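Local coordinates for protein toxin coregulated pilin (Vibrio cholerae, PDB 3HRV) that forms the major subunit of the toxin-coregulated pilus, a type IV pilus essential for bacterial aggregation and for colonization of the host small intestine, at residues V129-F134 against T180-F185; F91-A96 against D142-V147. All blocks are in the same frame, centred on the assembly; numbering follows the deposited sequence.

Contact 1: residues V129-F134 against T180-F185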
loop_
_atom_site.group_PDB
_atom_site.type_symbol
_atom_site.label_atom_id
_atom_site.label_comp_id
_atom_site.label_asym_id
_atom_site.label_seq_id
_atom_site.Cartn_x
_atom_site.Cartn_y
_atom_site.Cartn_z
ATOM N N VAL A 129 -6.025 2.641 -4.148
ATOM C CA VAL A 129 -5.403 3.584 -5.080
ATOM C C VAL A 129 -6.030 4.961 -4.915
ATOM O O VAL A 129 -7.236 5.123 -5.088
ATOM C CB VAL A 129 -5.586 3.123 -6.540
ATOM C CG1 VAL A 129 -4.926 4.116 -7.489
ATOM C CG2 VAL A 129 -4.990 1.733 -6.721
ATOM N N LYS A 130 -5.207 5.952 -4.602
ATOM C CA LYS A 130 -5.702 7.302 -4.371
ATOM C C LYS A 130 -4.985 8.361 -5.198
ATOM O O LYS A 130 -3.830 8.188 -5.575
ATOM C CB LYS A 130 -5.544 7.626 -2.883
ATOM C CG LYS A 130 -6.047 8.986 -2.448
ATOM C CD LYS A 130 -5.747 9.219 -0.975
ATOM C CE LYS A 130 -6.292 10.553 -0.504
ATOM N NZ LYS A 130 -7.772 10.617 -0.657
ATOM N N GLU A 131 -5.693 9.455 -5.468
ATOM C CA GLU A 131 -5.102 10.607 -6.137
ATOM C C GLU A 131 -4.562 11.611 -5.124
ATOM O O GLU A 131 -5.328 12.319 -4.470
ATOM C CB GLU A 131 -6.139 11.286 -7.038
ATOM C CG GLU A 131 -6.395 10.558 -8.347
ATOM C CD GLU A 131 -7.784 10.813 -8.895
ATOM O OE1 GLU A 131 -7.895 11.290 -10.045
ATOM O OE2 GLU A 131 -8.768 10.539 -8.175
ATOM N N GLY A 132 -3.217 11.580 -5.044
ATOM C CA GLY A 132 -2.622 12.382 -3.994
ATOM C C GLY A 132 -2.266 11.462 -2.845
ATOM O O GLY A 132 -2.598 10.274 -2.867
ATOM N N ALA A 133 -1.606 12.003 -1.829
ATOM C CA ALA A 133 -1.192 11.198 -0.688
ATOM C C ALA A 133 -2.282 10.982 0.356
ATOM O O ALA A 133 -3.274 11.708 0.402
ATOM C CB ALA A 133 0.025 11.838 -0.030
ATOM N N PHE A 134 -2.095 9.957 1.180
ATOM C CA PHE A 134 -3.029 9.671 2.257
ATOM C C PHE A 134 -2.577 10.596 3.380
ATOM O O PHE A 134 -1.449 10.489 3.866
ATOM C CB PHE A 134 -2.931 8.207 2.699
ATOM C CG PHE A 134 -3.435 7.229 1.673
ATOM C CD1 PHE A 134 -2.615 6.794 0.635
ATOM C CD2 PHE A 134 -4.746 6.764 1.730
ATOM C CE1 PHE A 134 -3.094 5.910 -0.332
ATOM C CE2 PHE A 134 -5.235 5.883 0.771
ATOM C CZ PHE A 134 -4.407 5.454 -0.264
ATOM N N THR A 180 -7.210 4.997 -12.885
ATOM C CA THR A 180 -7.785 6.039 -13.725
ATOM C C THR A 180 -7.791 7.355 -12.963
ATOM O O THR A 180 -7.932 7.370 -11.737
ATOM C CB THR A 180 -9.236 5.706 -14.138
ATOM O OG1 THR A 180 -9.766 6.786 -14.914
ATOM C CG2 THR A 180 -10.119 5.494 -12.909
ATOM N N GLY A 181 -7.615 8.460 -13.680
ATOM C CA GLY A 181 -7.638 9.744 -13.013
ATOM C C GLY A 181 -6.472 10.675 -13.261
ATOM O O GLY A 181 -5.892 10.710 -14.350
ATOM N N THR A 182 -6.132 11.428 -12.221
ATOM C CA THR A 182 -5.065 12.414 -12.273
ATOM C C THR A 182 -3.868 12.024 -11.415
ATOM O O THR A 182 -4.023 11.675 -10.247
ATOM C CB THR A 182 -5.578 13.779 -11.775
ATOM O OG1 THR A 182 -6.766 14.133 -12.495
ATOM C CG2 THR A 182 -4.525 14.851 -11.969
ATOM N N ALA A 183 -2.677 12.081 -12.001
ATOM C CA ALA A 183 -1.451 11.766 -11.276
ATOM C C ALA A 183 -1.088 13.003 -10.456
ATOM O O ALA A 183 -1.560 14.103 -10.749
ATOM C CB ALA A 183 -0.336 11.438 -12.255
ATOM N N PRO A 184 -0.246 12.846 -9.419
ATOM C CA PRO A 184 0.383 11.601 -8.977
ATOM C C PRO A 184 -0.550 10.722 -8.158
ATOM O O PRO A 184 -1.452 11.211 -7.473
ATOM C CB PRO A 184 1.557 12.095 -8.145
ATOM C CG PRO A 184 0.960 13.279 -7.456
ATOM C CD PRO A 184 0.211 13.974 -8.586
ATOM N N PHE A 185 -0.321 9.420 -8.234
ATOM C CA PHE A 185 -1.123 8.476 -7.482
ATOM C C PHE A 185 -0.320 7.930 -6.321
ATOM O O PHE A 185 0.908 7.864 -6.374
ATOM C CB PHE A 185 -1.545 7.294 -8.352
ATOM C CG PHE A 185 -2.381 7.674 -9.530
ATOM C CD1 PHE A 185 -1.787 8.105 -10.712
ATOM C CD2 PHE A 185 -3.767 7.619 -9.455
ATOM C CE1 PHE A 185 -2.564 8.475 -11.806
ATOM C CE2 PHE A 185 -4.554 7.986 -10.540
ATOM C CZ PHE A 185 -3.953 8.415 -11.718
HETATM O O HOH W 1 -9.830 8.627 -10.337
#

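Contact 2: residues F91-A96 against D142-V147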
loop_
_atom_site.group_PDB
_atom_site.type_symbol
_atom_site.label_atom_id
_atom_site.label_comp_id
_atom_site.label_asym_id
_atom_site.label_seq_id
_atom_site.Cartn_x
_atom_site.Cartn_y
_atom_site.Cartn_z
ATOM N N PHE A 91 -3.988 1.227 10.401
ATOM C CA PHE A 91 -5.390 1.602 10.274
ATOM C C PHE A 91 -6.320 0.521 10.813
ATOM O O PHE A 91 -5.881 -0.573 11.160
ATOM C CB PHE A 91 -5.723 2.023 8.821
ATOM C CG PHE A 91 -5.700 0.911 7.807
ATOM C CD1 PHE A 91 -6.847 0.620 7.070
ATOM C CD2 PHE A 91 -4.532 0.208 7.524
ATOM C CE1 PHE A 91 -6.835 -0.347 6.068
ATOM C CE2 PHE A 91 -4.511 -0.764 6.521
ATOM C CZ PHE A 91 -5.665 -1.040 5.791
ATOM N N PRO A 92 -7.622 0.818 10.916
ATOM C CA PRO A 92 -8.556 -0.176 11.446
ATOM C C PRO A 92 -8.892 -1.405 10.621
ATOM O O PRO A 92 -8.768 -1.418 9.399
ATOM C CB PRO A 92 -9.798 0.658 11.754
ATOM C CG PRO A 92 -9.766 1.695 10.706
ATOM C CD PRO A 92 -8.308 2.094 10.647
ATOM N N ARG A 93 -9.308 -2.452 11.327
ATOM C CA ARG A 93 -9.727 -3.695 10.700
ATOM C C ARG A 93 -10.976 -4.140 11.439
ATOM O O ARG A 93 -10.934 -4.415 12.637
ATOM C CB ARG A 93 -8.660 -4.786 10.800
ATOM C CG ARG A 93 -9.149 -6.105 10.217
ATOM C CD ARG A 93 -8.125 -7.221 10.268
ATOM N NE ARG A 93 -8.705 -8.467 9.771
ATOM C CZ ARG A 93 -8.023 -9.590 9.570
ATOM N NH1 ARG A 93 -6.722 -9.636 9.819
ATOM N NH2 ARG A 93 -8.647 -10.675 9.131
ATOM N N ASN A 94 -12.090 -4.193 10.722
ATOM C CA ASN A 94 -13.357 -4.594 11.315
ATOM C C ASN A 94 -13.716 -3.629 12.444
ATOM O O ASN A 94 -14.212 -4.037 13.494
ATOM C CB ASN A 94 -13.256 -6.028 11.844
ATOM C CG ASN A 94 -14.604 -6.708 11.943
ATOM O OD1 ASN A 94 -15.509 -6.425 11.160
ATOM N ND2 ASN A 94 -14.746 -7.606 12.910
ATOM N N SER A 95 -13.443 -2.347 12.206
ATOM C CA SER A 95 -13.730 -1.268 13.150
ATOM C C SER A 95 -12.777 -1.144 14.338
ATOM O O SER A 95 -12.865 -0.184 15.104
ATOM C CB SER A 95 -15.168 -1.385 13.661
ATOM O OG SER A 95 -16.052 -0.660 12.822
ATOM N N ALA A 96 -11.873 -2.104 14.494
ATOM C CA ALA A 96 -10.909 -2.062 15.591
ATOM C C ALA A 96 -9.701 -1.262 15.117
ATOM O O ALA A 96 -9.101 -1.588 14.099
ATOM C CB ALA A 96 -10.490 -3.473 15.977
ATOM N N ASP A 142 -11.133 0.723 5.838
ATOM C CA ASP A 142 -11.035 -0.361 6.808
ATOM C C ASP A 142 -10.569 -1.636 6.112
ATOM O O ASP A 142 -11.137 -2.049 5.105
ATOM C CB ASP A 142 -12.400 -0.599 7.463
ATOM C CG ASP A 142 -12.332 -1.561 8.636
ATOM O OD1 ASP A 142 -12.483 -1.111 9.791
ATOM O OD2 ASP A 142 -12.120 -2.768 8.405
ATOM N N PHE A 143 -9.528 -2.253 6.660
ATOM C CA PHE A 143 -8.961 -3.469 6.092
ATOM C C PHE A 143 -9.973 -4.582 5.849
ATOM O O PHE A 143 -9.890 -5.294 4.849
ATOM C CB PHE A 143 -7.853 -3.996 7.011
ATOM C CG PHE A 143 -7.129 -5.201 6.473
ATOM C CD1 PHE A 143 -6.082 -5.055 5.567
ATOM C CD2 PHE A 143 -7.486 -6.484 6.878
ATOM C CE1 PHE A 143 -5.399 -6.170 5.074
ATOM C CE2 PHE A 143 -6.814 -7.603 6.393
ATOM C CZ PHE A 143 -5.766 -7.448 5.488
ATOM N N GLU A 144 -10.939 -4.728 6.751
ATOM C CA GLU A 144 -11.912 -5.802 6.611
ATOM C C GLU A 144 -13.313 -5.414 6.154
ATOM O O GLU A 144 -14.018 -6.241 5.579
ATOM C CB GLU A 144 -11.999 -6.588 7.925
ATOM C CG GLU A 144 -12.883 -7.829 7.859
ATOM C CD GLU A 144 -12.636 -8.786 9.011
ATOM O OE1 GLU A 144 -13.292 -9.848 9.056
ATOM O OE2 GLU A 144 -11.783 -8.478 9.872
ATOM N N THR A 145 -13.723 -4.171 6.390
ATOM C CA THR A 145 -15.070 -3.769 5.993
ATOM C C THR A 145 -15.172 -2.907 4.735
ATOM O O THR A 145 -16.274 -2.669 4.237
ATOM C CB THR A 145 -15.808 -3.064 7.155
ATOM O OG1 THR A 145 -15.112 -1.868 7.519
ATOM C CG2 THR A 145 -15.890 -3.985 8.362
ATOM N N SER A 146 -14.044 -2.435 4.216
ATOM C CA SER A 146 -14.081 -1.636 2.992
ATOM C C SER A 146 -14.227 -2.594 1.814
ATOM O O SER A 146 -13.333 -3.395 1.540
ATOM C CB SER A 146 -12.800 -0.808 2.830
ATOM O OG SER A 146 -12.787 0.300 3.715
ATOM N N VAL A 147 -15.362 -2.513 1.125
ATOM C CA VAL A 147 -15.628 -3.385 -0.013
ATOM C C VAL A 147 -14.937 -2.892 -1.278
ATOM O O VAL A 147 -15.115 -1.749 -1.696
ATOM C CB VAL A 147 -17.142 -3.497 -0.277
ATOM C CG1 VAL A 147 -17.399 -4.378 -1.491
ATOM C CG2 VAL A 147 -17.833 -4.075 0.949
HETATM O O HOH W 2 -11.334 -11.949 9.077
#

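Contact 1: residues V129-F134 against T180-F185
Glu131, the last residue of strand 126-131, reaches over the chain that leads into strand 185-191, where the two neighbouring antiparallel strands of the pilin sheet come together. At Thr180 the link is indirect: one water donates to Thr180 O and, more weakly, to Glu131 OE2. Gly181 follows with its CA 3.4 Å from Glu131 OE1, so the carboxylate lies close against the loop backbone. Thr182 N donates directly to Glu131 OE1, 2.8 Å away, at an N-H...O angle of 165°. OE1 uses its anti lone pair, away from OE2, and OE2 is left to the water that binds Thr180 O. After the cis peptide bond before Pro184, Pro184 O accepts from Gly132 N at 3.0 Å, a more bent bond. Phe185 then forms a non-hydrogen-bonded antiparallel pair with Glu131, their CA atoms 4.7 Å apart, and Phe185 CA makes a CH...O contact with Lys130 O. With CG beside its backbone N (chi1 -61°), the Phe185 ring runs alongside the Glu131 side chain, carboxylate and ring planes only 4° apart. Val129 and Phe185 also both touch Cys113 of helix 110-120, the half-cystine bonded to Cys179. Over one face of the Phe185 ring sits Thr182 O, 3.6 Å above the plane and offset toward the rim, while Glu131 CG approaches Phe185 CE2 to 3.8 Å.

Contact 2: residues F91-A96 against D142-V147
Phe91 and Phe143 bring the end of strand 87-93, an outermost strand of the antiparallel sheet, against the loop between strands 126-131 and 155-158. The strand ends in a type I' beta turn from Arg93 to Ala96, and Asp142 opens an Asx turn facing it. The Phe91 side chain crosses that of Phe143 at about a right angle; its CZ lies 3.9 Å from Phe143 CB and comes near the edge of the Phe143 ring. Phe91 also meets the ring of Phe126, the first residue of strand 126-131, and touches Ala100 and Ala102 of strand 100-108. Pro92 O accepts from Phe143 N at 3.0 Å, with the donor in the carbonyl plane. Arg93 extends fully from CG to NE, which carries the guanidinium alongside the Phe143 ring; Phe143 CE2 lies over one guanidinium face, the two planes 55° apart. Arg93 NE forms a salt bridge with Glu144 OE2 at 3.1 Å, in the guanidinium plane but from above the carboxylate plane. A water joins Arg93 NH2 to Glu144 OE1, and NH1 bonds Ser192 OG, so each guanidinium nitrogen has a partner. At Asn94 the side-chain amide stacks against the Glu144 carboxylate, planes 28° apart, with Asn94 OD1 near Thr145 CG2. The Asn94 backbone N donates to the syn lone pair of Asp142 OD2 at 2.7 Å. That oxygen also takes Glu144 N and Thr145 N, three donors that should favour a charged carboxylate and fix its rotation. Ser95 N completes the grip on the turn, meeting Asp142 OD1 on its syn side at 2.9 Å, 20° out of the carboxylate plane.

Both contacts reach the same antiparallel sheet and are partly buried, with centres 21 Å apart and nearest atoms about 8 Å apart. Contact 1 joins the end of one inner strand to the loop leading into its neighbour, whereas contact 2 ties an outermost strand to a loop. Their segments alternate along the chain: the 126-131 strand of contact 1 is followed by the loop of contact 2. Each uses an acidic side chain to hold backbone N-H groups, but the exposed Glu131 receives one and a water, while buried Asp142 gathers four. Contact 1 buries 281 Å² and contact 2 452 Å², and contact 2 alone has a salt bridge.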